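Long-range contact in biliverdin reductase (Synechocystis sp., PDB 5B3U), which probably reduces biliverdin to bilirubin with NADPH as the hydride donor, as a member of the Gfo/Idh/MocA oxidoreductase family: residues A[21-26]-A[282-287]. Numbering follows the deposited sequence.
Sequences TGYAAQ and SRRGLF. With PO4 (phosphate ion), chain D.
The guanidinium of Arg-283 lies almost flat over one face of the Tyr-23 ring, a cation-pi stack with Arg-283 CZ 4.0 Å from the ring centroid and the planes 21° apart. With CG anti to the backbone N (chi1 -174°), Tyr-23 reaches across to helix 283-300. Its ring edge meets that of Phe-287, CE2 to CE2 at 3.7 Å, and Ala-24 CB lies as close to Phe-287 CZ; Phe-287 and Ala-24 form the buried, apolar side of the contact. Segment 21-26 holds the end of what is probably the glycine-rich GxGxxA turn and the first turn of helix 23-33 in the Rossmann fold, where Thr-21, Tyr-23 and Ala-24 bind NADP(+); the contact joins it to the start of helix 283-300, from far later in the chain. A phosphate, probably from the crystallisation liquor, is firmly gripped by Tyr-23 OH, Ser-282 OG, Arg-283 NH2 and, nearly straight (173°), both N and NE of Arg-283. Were Tyr-23 an alanine, the Arg-283 guanidinium would probably lose its aromatic platform and the phosphate one donor. Arg-283 NH1 turns instead to the Glu-134 carbonyl. On the looser, solvent side, exposed Arg-284 merely brings CG to 3.8 Å from Tyr-23 OH, its guanidinium being salt-bridged to Glu-30.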
loop_
_atom_site.group_PDB
_atom_site.type_symbol
_atom_site.label_atom_id
_atom_site.label_comp_id
_atom_site.label_asym_id
_atom_site.label_seq_id
_atom_site.Cartn_x
_atom_site.Cartn_y
_atom_site.Cartn_z
ATOM N N THR A 21 -1.332 -5.804 -12.585
ATOM C CA THR A 21 -0.148 -6.050 -13.396
ATOM C C THR A 21 1.045 -5.194 -12.984
ATOM O O THR A 21 2.045 -5.165 -13.712
ATOM C CB THR A 21 -0.452 -5.815 -14.884
ATOM O OG1 THR A 21 -1.200 -4.602 -15.035
ATOM C CG2 THR A 21 -1.253 -6.973 -15.457
ATOM N N GLY A 22 0.978 -4.501 -11.847
ATOM C CA GLY A 22 2.051 -3.641 -11.400
ATOM C C GLY A 22 3.084 -4.376 -10.568
ATOM O O GLY A 22 3.119 -5.606 -10.504
ATOM N N TYR A 23 3.934 -3.585 -9.904
ATOM C CA TYR A 23 5.060 -4.126 -9.143
ATOM C C TYR A 23 4.622 -5.236 -8.193
ATOM O O TYR A 23 5.183 -6.337 -8.205
ATOM C CB TYR A 23 5.747 -3.000 -8.363
ATOM C CG TYR A 23 7.021 -3.411 -7.650
ATOM C CD1 TYR A 23 8.262 -3.218 -8.241
ATOM C CD2 TYR A 23 6.981 -3.986 -6.384
ATOM C CE1 TYR A 23 9.427 -3.589 -7.595
ATOM C CE2 TYR A 23 8.140 -4.362 -5.732
ATOM C CZ TYR A 23 9.360 -4.160 -6.341
ATOM O OH TYR A 23 10.517 -4.529 -5.697
ATOM N N ALA A 24 3.618 -4.956 -7.359
ATOM C CA ALA A 24 3.170 -5.943 -6.381
ATOM C C ALA A 24 2.677 -7.213 -7.062
ATOM O O ALA A 24 2.892 -8.319 -6.556
ATOM C CB ALA A 24 2.074 -5.348 -5.498
ATOM N N ALA A 25 2.021 -7.077 -8.216
ATOM C CA ALA A 25 1.524 -8.255 -8.918
ATOM C C ALA A 25 2.668 -9.142 -9.393
ATOM O O ALA A 25 2.589 -10.372 -9.298
ATOM C CB ALA A 25 0.647 -7.833 -10.097
ATOM N N GLN A 26 3.751 -8.537 -9.886
ATOM C CA GLN A 26 4.809 -9.323 -10.514
ATOM C C GLN A 26 5.644 -10.081 -9.484
ATOM O O GLN A 26 6.013 -11.237 -9.719
ATOM C CB GLN A 26 5.686 -8.422 -11.384
ATOM C CG GLN A 26 4.894 -7.407 -12.195
ATOM C CD GLN A 26 5.773 -6.512 -13.041
ATOM O OE1 GLN A 26 6.791 -6.950 -13.574
ATOM N NE2 GLN A 26 5.392 -5.245 -13.154
ATOM N N SER A 282 15.784 -5.039 -0.209
ATOM C CA SER A 282 14.895 -5.025 -1.359
ATOM C C SER A 282 13.465 -5.344 -0.939
ATOM O O SER A 282 13.223 -6.074 0.026
ATOM C CB SER A 282 15.366 -6.030 -2.410
ATOM O OG SER A 282 14.528 -6.007 -3.552
ATOM N N ARG A 283 12.509 -4.772 -1.673
ATOM C CA ARG A 283 11.116 -5.159 -1.486
ATOM C C ARG A 283 10.857 -6.556 -2.035
ATOM O O ARG A 283 9.919 -7.231 -1.594
ATOM C CB ARG A 283 10.193 -4.143 -2.156
ATOM C CG ARG A 283 10.074 -2.818 -1.417
ATOM C CD ARG A 283 9.575 -1.725 -2.348
ATOM N NE ARG A 283 10.369 -1.666 -3.574
ATOM C CZ ARG A 283 9.965 -1.096 -4.705
ATOM N NH1 ARG A 283 8.767 -0.533 -4.780
ATOM N NH2 ARG A 283 10.761 -1.096 -5.766
ATOM N N ARG A 284 11.678 -6.997 -2.995
ATOM C CA ARG A 284 11.559 -8.349 -3.527
ATOM C C ARG A 284 11.622 -9.383 -2.409
ATOM O O ARG A 284 10.857 -10.357 -2.406
ATOM C CB ARG A 284 12.665 -8.597 -4.555
ATOM C CG ARG A 284 12.714 -7.591 -5.697
ATOM C CD ARG A 284 13.628 -8.081 -6.810
ATOM N NE ARG A 284 12.872 -8.637 -7.928
ATOM C CZ ARG A 284 12.853 -9.921 -8.266
ATOM N NH1 ARG A 284 13.553 -10.806 -7.571
ATOM N NH2 ARG A 284 12.130 -10.313 -9.307
ATOM N N GLY A 285 12.523 -9.179 -1.444
ATOM C CA GLY A 285 12.660 -10.135 -0.358
ATOM C C GLY A 285 11.459 -10.158 0.568
ATOM O O GLY A 285 11.026 -11.227 1.010
ATOM N N LEU A 286 10.901 -8.983 0.875
ATOM C CA LEU A 286 9.749 -8.920 1.768
ATOM C C LEU A 286 8.493 -9.470 1.106
ATOM O O LEU A 286 7.648 -10.068 1.784
ATOM C CB LEU A 286 9.524 -7.481 2.233
ATOM C CG LEU A 286 10.704 -6.812 2.940
ATOM C CD1 LEU A 286 10.512 -5.305 2.975
ATOM C CD2 LEU A 286 10.872 -7.369 4.347
ATOM N N PHE A 287 8.351 -9.282 -0.208
ATOM C CA PHE A 287 7.235 -9.897 -0.918
ATOM C C PHE A 287 7.346 -11.416 -0.907
ATOM O O PHE A 287 6.333 -12.115 -0.796
ATOM C CB PHE A 287 7.168 -9.369 -2.352
ATOM C CG PHE A 287 6.240 -8.199 -2.527
ATOM C CD1 PHE A 287 4.954 -8.234 -2.013
ATOM C CD2 PHE A 287 6.656 -7.062 -3.200
ATOM C CE1 PHE A 287 4.097 -7.157 -2.173
ATOM C CE2 PHE A 287 5.806 -5.982 -3.361
ATOM C CZ PHE A 287 4.524 -6.029 -2.847
HETATM P P PO4 D . 13.722 -2.743 -4.727
HETATM O O1 PO4 D . 15.006 -3.534 -4.810
HETATM O O2 PO4 D . 13.178 -2.816 -3.319
HETATM O O3 PO4 D . 14.001 -1.308 -5.098
HETATM O O4 PO4 D . 12.708 -3.292 -5.698
#